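Side-chain contacts in cellulase (Bacteroides salanitronis, PDB 6WQY), which probably hydrolyses internal beta-1,4 linkages of cellulose and related polysaccharides, through the family 5 glycoside hydrolase barrel domain that makes up this chain: residues 122-125 with 126-130; 373-376 with 377-381. All blocks are in the same frame, centred on the assembly; numbering follows the deposited sequence.

Interaction 1: residues 122-125 with 126-130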
loop_
_atom_site.group_PDB
_atom_site.type_symbol
_atom_site.label_atom_id
_atom_site.label_comp_id
_atom_site.label_asym_id
_atom_site.label_seq_id
_atom_site.Cartn_x
_atom_site.Cartn_y
_atom_site.Cartn_z
ATOM N N ASP A 122 -10.829 -5.376 -6.116
ATOM C CA ASP A 122 -12.273 -5.260 -5.936
ATOM C C ASP A 122 -12.737 -3.825 -6.107
ATOM O O ASP A 122 -13.868 -3.584 -6.528
ATOM C CB ASP A 122 -12.672 -5.721 -4.533
ATOM C CG ASP A 122 -12.306 -7.162 -4.254
ATOM O OD1 ASP A 122 -11.088 -7.467 -4.290
ATOM O OD2 ASP A 122 -13.226 -7.976 -3.970
ATOM N N GLY A 123 -11.890 -2.861 -5.752
ATOM C CA GLY A 123 -12.199 -1.462 -5.887
ATOM C C GLY A 123 -11.703 -0.816 -7.154
ATOM O O GLY A 123 -11.806 0.415 -7.270
ATOM N N ALA A 124 -11.168 -1.563 -8.115
ATOM C CA ALA A 124 -10.571 -0.929 -9.285
ATOM C C ALA A 124 -11.620 -0.174 -10.088
ATOM O O ALA A 124 -12.587 -0.763 -10.582
ATOM C CB ALA A 124 -9.881 -1.968 -10.158
ATOM N N ASN A 125 -11.420 1.140 -10.212
ATOM C CA ASN A 125 -12.165 1.999 -11.128
ATOM C C ASN A 125 -13.661 2.044 -10.852
ATOM O O ASN A 125 -14.429 2.474 -11.709
ATOM C CB ASN A 125 -11.928 1.592 -12.579
ATOM C CG ASN A 125 -10.467 1.438 -12.901
ATOM O OD1 ASN A 125 -9.619 2.178 -12.380
ATOM N ND2 ASN A 125 -10.146 0.450 -13.730
ATOM N N SER A 126 -14.089 1.633 -9.667
ATOM C CA SER A 126 -15.506 1.596 -9.338
ATOM C C SER A 126 -16.283 0.652 -10.247
ATOM O O SER A 126 -17.503 0.773 -10.365
ATOM C CB SER A 126 -16.122 3.001 -9.395
ATOM O OG SER A 126 -17.194 3.153 -8.486
ATOM N N GLN A 127 -15.615 -0.322 -10.870
ATOM C CA GLN A 127 -16.276 -1.164 -11.865
ATOM C C GLN A 127 -16.765 -2.494 -11.313
ATOM O O GLN A 127 -17.449 -3.227 -12.048
ATOM C CB GLN A 127 -15.393 -1.347 -13.110
ATOM C CG GLN A 127 -14.223 -2.287 -12.934
ATOM C CD GLN A 127 -13.324 -2.325 -14.174
ATOM O OE1 GLN A 127 -12.319 -1.615 -14.254
ATOM N NE2 GLN A 127 -13.687 -3.153 -15.141
ATOM N N TYR A 128 -16.486 -2.806 -10.050
ATOM C CA TYR A 128 -16.960 -4.035 -9.413
ATOM C C TYR A 128 -17.837 -3.679 -8.209
ATOM O O TYR A 128 -18.421 -2.590 -8.164
ATOM C CB TYR A 128 -15.777 -4.937 -9.038
ATOM C CG TYR A 128 -14.829 -5.203 -10.190
ATOM C CD1 TYR A 128 -15.220 -5.976 -11.273
ATOM C CD2 TYR A 128 -13.548 -4.693 -10.191
ATOM C CE1 TYR A 128 -14.350 -6.222 -12.328
ATOM C CE2 TYR A 128 -12.676 -4.939 -11.231
ATOM C CZ TYR A 128 -13.087 -5.698 -12.292
ATOM O OH TYR A 128 -12.213 -5.934 -13.337
ATOM N N TRP A 129 -17.954 -4.570 -7.220
ATOM C CA TRP A 129 -18.920 -4.345 -6.145
ATOM C C TRP A 129 -18.586 -3.110 -5.314
ATOM O O TRP A 129 -19.491 -2.460 -4.777
ATOM C CB TRP A 129 -19.020 -5.569 -5.220
ATOM C CG TRP A 129 -17.776 -5.871 -4.427
ATOM C CD1 TRP A 129 -16.750 -6.690 -4.796
ATOM C CD2 TRP A 129 -17.433 -5.364 -3.126
ATOM N NE1 TRP A 129 -15.793 -6.719 -3.820
ATOM C CE2 TRP A 129 -16.184 -5.926 -2.777
ATOM C CE3 TRP A 129 -18.060 -4.508 -2.213
ATOM C CZ2 TRP A 129 -15.551 -5.644 -1.578
ATOM C CZ3 TRP A 129 -17.435 -4.236 -1.017
ATOM C CH2 TRP A 129 -16.182 -4.800 -0.708
ATOM N N LEU A 130 -17.310 -2.799 -5.151
ATOM C CA LEU A 130 -16.856 -1.706 -4.294
ATOM C C LEU A 130 -16.928 -0.459 -5.161
ATOM O O LEU A 130 -15.963 -0.103 -5.836
ATOM C CB LEU A 130 -15.469 -2.062 -3.785
ATOM C CG LEU A 130 -14.811 -1.150 -2.764
ATOM C CD1 LEU A 130 -15.670 -0.873 -1.556
ATOM C CD2 LEU A 130 -13.498 -1.796 -2.348
HETATM O O HOH W 1 -14.932 -1.505 -8.055
HETATM O O HOH W 2 -12.905 2.796 -6.860
#
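Ala124 and Gln127 close a beta turn in the loop between strand 114-118 of the TIM barrel and helix 132-135, a worked example of how a long loop holds its own shape. The backbone bond from Gln127 N to Ala124 O spans 3.1 Å, while Asn125 and Ser126 at the corners both have positive phi, as in turns of the type I' or III' class.

Side-chain hydrogen bonds brace both ends of the loop. Beside the turn, the Asn125 and Gln127 side chains run alongside each other in the same direction, and Asn125 ND2 donates to Gln127 OE1 at 3.0 Å, almost in the plane of its own amide. The amide oxygen of Asn125, OD1, forms a weak hydrogen bond with His176 NE2. The Gln127 side chain lies about 6 Å from a bound magnesium ion, too far to coordinate it. At the far end, the carboxylate of Asp122 is gripped from two directions: OD1 accepts from the backbone N of Trp81, while OD2 takes the indole N-H of Trp129.

A water joins the two limbs. Water 1 donates to Asp122 O and to Leu130 O and accepts from Tyr128 N, each at 2.8 Å, tying three backbone polar groups together.

Apolar contacts are looser. Ala124 CB comes within 4.2 Å of Tyr128 CE2, and Leu130 CD2 lies 3.8 Å from Gly123 CA, where a side chain on the glycine would crowd it.

Trp129 CG sits between the backbone N and the carbonyl carbon (chi1 66°), turning the indole back toward Asp122. Trp129 NE1 reaches the anti lone pair of Asp122 OD2 at 2.9 Å, with the bond nearly straight at 172° and the carboxylate plane turned 79° from the ring.

Interaction 2: residues 373-376 with 377-381; sequences EVID and VMKRG
Glu373 to Gly381 form one continuous helical run in helix 371-383, and the residues of 373-376 meet those of 377-381 one turn further on. Four i to i+4 backbone bonds join them: Val377 N to Glu373 O, Met378 N to Val374 O, Lys379 N to Ile375 O and Arg380 N to Asp376 O. The shortest, from Lys379 N to Ile375 O, is 2.9 Å. Val377 N also makes a weak second bond to Val374 O.

On the buried side, Val374 CG1 meets Met378 CE at 4.2 Å. The thioether chain of Met378 bends at its last torsion (chi3 -64°), which folds the methyl back toward the valine. Both residues also press on helix 318-337, Val374 on Leu328 and Met378 on Cys332. Val377 places CG2 3.2 Å from Val374 O, close against the preceding turn.

At the border of the buried side, the Lys379 chain crosses Ile375, with CE 4.1 Å from the isoleucine's CG2. Its own bend at chi3 (-61°) brings the amine round beside Asp376, whose side chain runs in the same direction. The charges stop short of a salt bridge, Lys379 NZ standing 4.2 Å from Asp376 OD1. Water 3 bridges them instead, donating to Asp376 OD1 at 2.7 Å and accepting from Lys379 NZ at 2.8 Å. Each end has a further partner, since OD1 also accepts from Gln372 NE2 and NZ donates to Ala70 O. Replacing Lys379 with a leucine would probably leave Ala70 O and water 3 without the N-H donor group they share, and take away the lysine charge beside Asp376.

The water bridge is this helix's own detail; the wider division, apolar residues inward and polar ones outward, is characteristic of the amphipathic outer helices of a TIM barrel.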
loop_
_atom_site.group_PDB
_atom_site.type_symbol
_atom_site.label_atom_id
_atom_site.label_comp_id
_atom_site.label_asym_id
_atom_site.label_seq_id
_atom_site.Cartn_x
_atom_site.Cartn_y
_atom_site.Cartn_z
ATOM N N GLU A 373 21.784 -3.029 -5.912
ATOM C CA GLU A 373 22.145 -1.617 -5.858
ATOM C C GLU A 373 20.926 -0.753 -5.567
ATOM O O GLU A 373 21.029 0.255 -4.850
ATOM C CB GLU A 373 22.800 -1.218 -7.178
ATOM C CG GLU A 373 24.231 -1.733 -7.356
ATOM C CD GLU A 373 24.364 -3.244 -7.529
ATOM O OE1 GLU A 373 23.458 -3.873 -8.113
ATOM O OE2 GLU A 373 25.390 -3.809 -7.089
ATOM N N VAL A 374 19.774 -1.129 -6.120
ATOM C CA VAL A 374 18.538 -0.407 -5.857
ATOM C C VAL A 374 18.147 -0.530 -4.388
ATOM O O VAL A 374 17.799 0.459 -3.726
ATOM C CB VAL A 374 17.425 -0.930 -6.777
ATOM C CG1 VAL A 374 16.096 -0.269 -6.424
ATOM C CG2 VAL A 374 17.769 -0.674 -8.236
ATOM N N ILE A 375 18.170 -1.755 -3.864
ATOM C CA ILE A 375 17.845 -1.996 -2.466
ATOM C C ILE A 375 18.781 -1.215 -1.560
ATOM O O ILE A 375 18.349 -0.605 -0.576
ATOM C CB ILE A 375 17.876 -3.511 -2.191
ATOM C CG1 ILE A 375 16.761 -4.209 -2.975
ATOM C CG2 ILE A 375 17.766 -3.784 -0.711
ATOM C CD1 ILE A 375 16.932 -5.705 -3.124
ATOM N N ASP A 376 20.071 -1.193 -1.899
ATOM C CA ASP A 376 21.036 -0.493 -1.058
ATOM C C ASP A 376 20.729 0.990 -0.950
ATOM O O ASP A 376 20.868 1.565 0.125
ATOM C CB ASP A 376 22.450 -0.713 -1.598
ATOM C CG ASP A 376 22.968 -2.114 -1.328
ATOM O OD1 ASP A 376 22.339 -2.851 -0.532
ATOM O OD2 ASP A 376 24.011 -2.478 -1.913
ATOM N N VAL A 377 20.322 1.639 -2.047
ATOM C CA VAL A 377 20.056 3.077 -1.948
ATOM C C VAL A 377 18.774 3.359 -1.167
ATOM O O VAL A 377 18.680 4.370 -0.473
ATOM C CB VAL A 377 20.080 3.811 -3.307
ATOM C CG1 VAL A 377 21.408 3.599 -4.021
ATOM C CG2 VAL A 377 18.911 3.411 -4.179
ATOM N N MET A 378 17.778 2.475 -1.275
ATOM C CA MET A 378 16.552 2.661 -0.500
ATOM C C MET A 378 16.820 2.453 0.983
ATOM O O MET A 378 16.346 3.226 1.822
ATOM C CB MET A 378 15.443 1.725 -1.009
ATOM C CG MET A 378 15.019 2.037 -2.433
ATOM S SD MET A 378 13.444 1.339 -2.945
ATOM C CE MET A 378 13.807 -0.416 -2.849
ATOM N N LYS A 379 17.619 1.437 1.321
ATOM C CA LYS A 379 17.964 1.202 2.718
ATOM C C LYS A 379 18.740 2.375 3.299
ATOM O O LYS A 379 18.564 2.731 4.468
ATOM C CB LYS A 379 18.807 -0.064 2.854
ATOM C CG LYS A 379 18.019 -1.332 2.609
ATOM C CD LYS A 379 18.704 -2.563 3.175
ATOM C CE LYS A 379 20.055 -2.823 2.559
ATOM N NZ LYS A 379 20.660 -4.051 3.159
ATOM N N ARG A 380 19.602 2.995 2.495
ATOM C CA ARG A 380 20.362 4.140 2.983
ATOM C C ARG A 380 19.436 5.286 3.368
ATOM O O ARG A 380 19.697 6.000 4.342
ATOM C CB ARG A 380 21.362 4.576 1.916
ATOM C CG ARG A 380 22.405 5.567 2.379
ATOM C CD ARG A 380 23.596 5.503 1.436
ATOM N NE ARG A 380 24.190 4.169 1.472
ATOM C CZ ARG A 380 24.600 3.486 0.407
ATOM N NH1 ARG A 380 24.485 3.996 -0.813
ATOM N NH2 ARG A 380 25.117 2.276 0.569
ATOM N N GLY A 381 18.337 5.470 2.633
ATOM C CA GLY A 381 17.416 6.545 2.960
ATOM C C GLY A 381 16.668 6.299 4.259
ATOM O O GLY A 381 16.363 7.237 4.992
HETATM O O HOH W 3 23.009 -4.235 1.654
#

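From the N terminus, the chain reaches interaction 1 just after the third barrel strand, 114-118, where 122-130 folds back on itself ahead of helix 132-135; Trp129 and Leu130 also lean on helix 139-159. The chain then lays down the remaining five strands before interaction 2, which closes no loop but staples successive turns of helix 371-383, following the last strand, 342-346. This helix rests against helix 318-337 and, through Ile375 and Lys379, against Leu33 and Phe72, just ahead of the first two strands, and Phe360 and Met367, after the last. The two contacts lie in series, neither nested nor crossed, their centres 35 Å apart on opposite sides of the chain's centre.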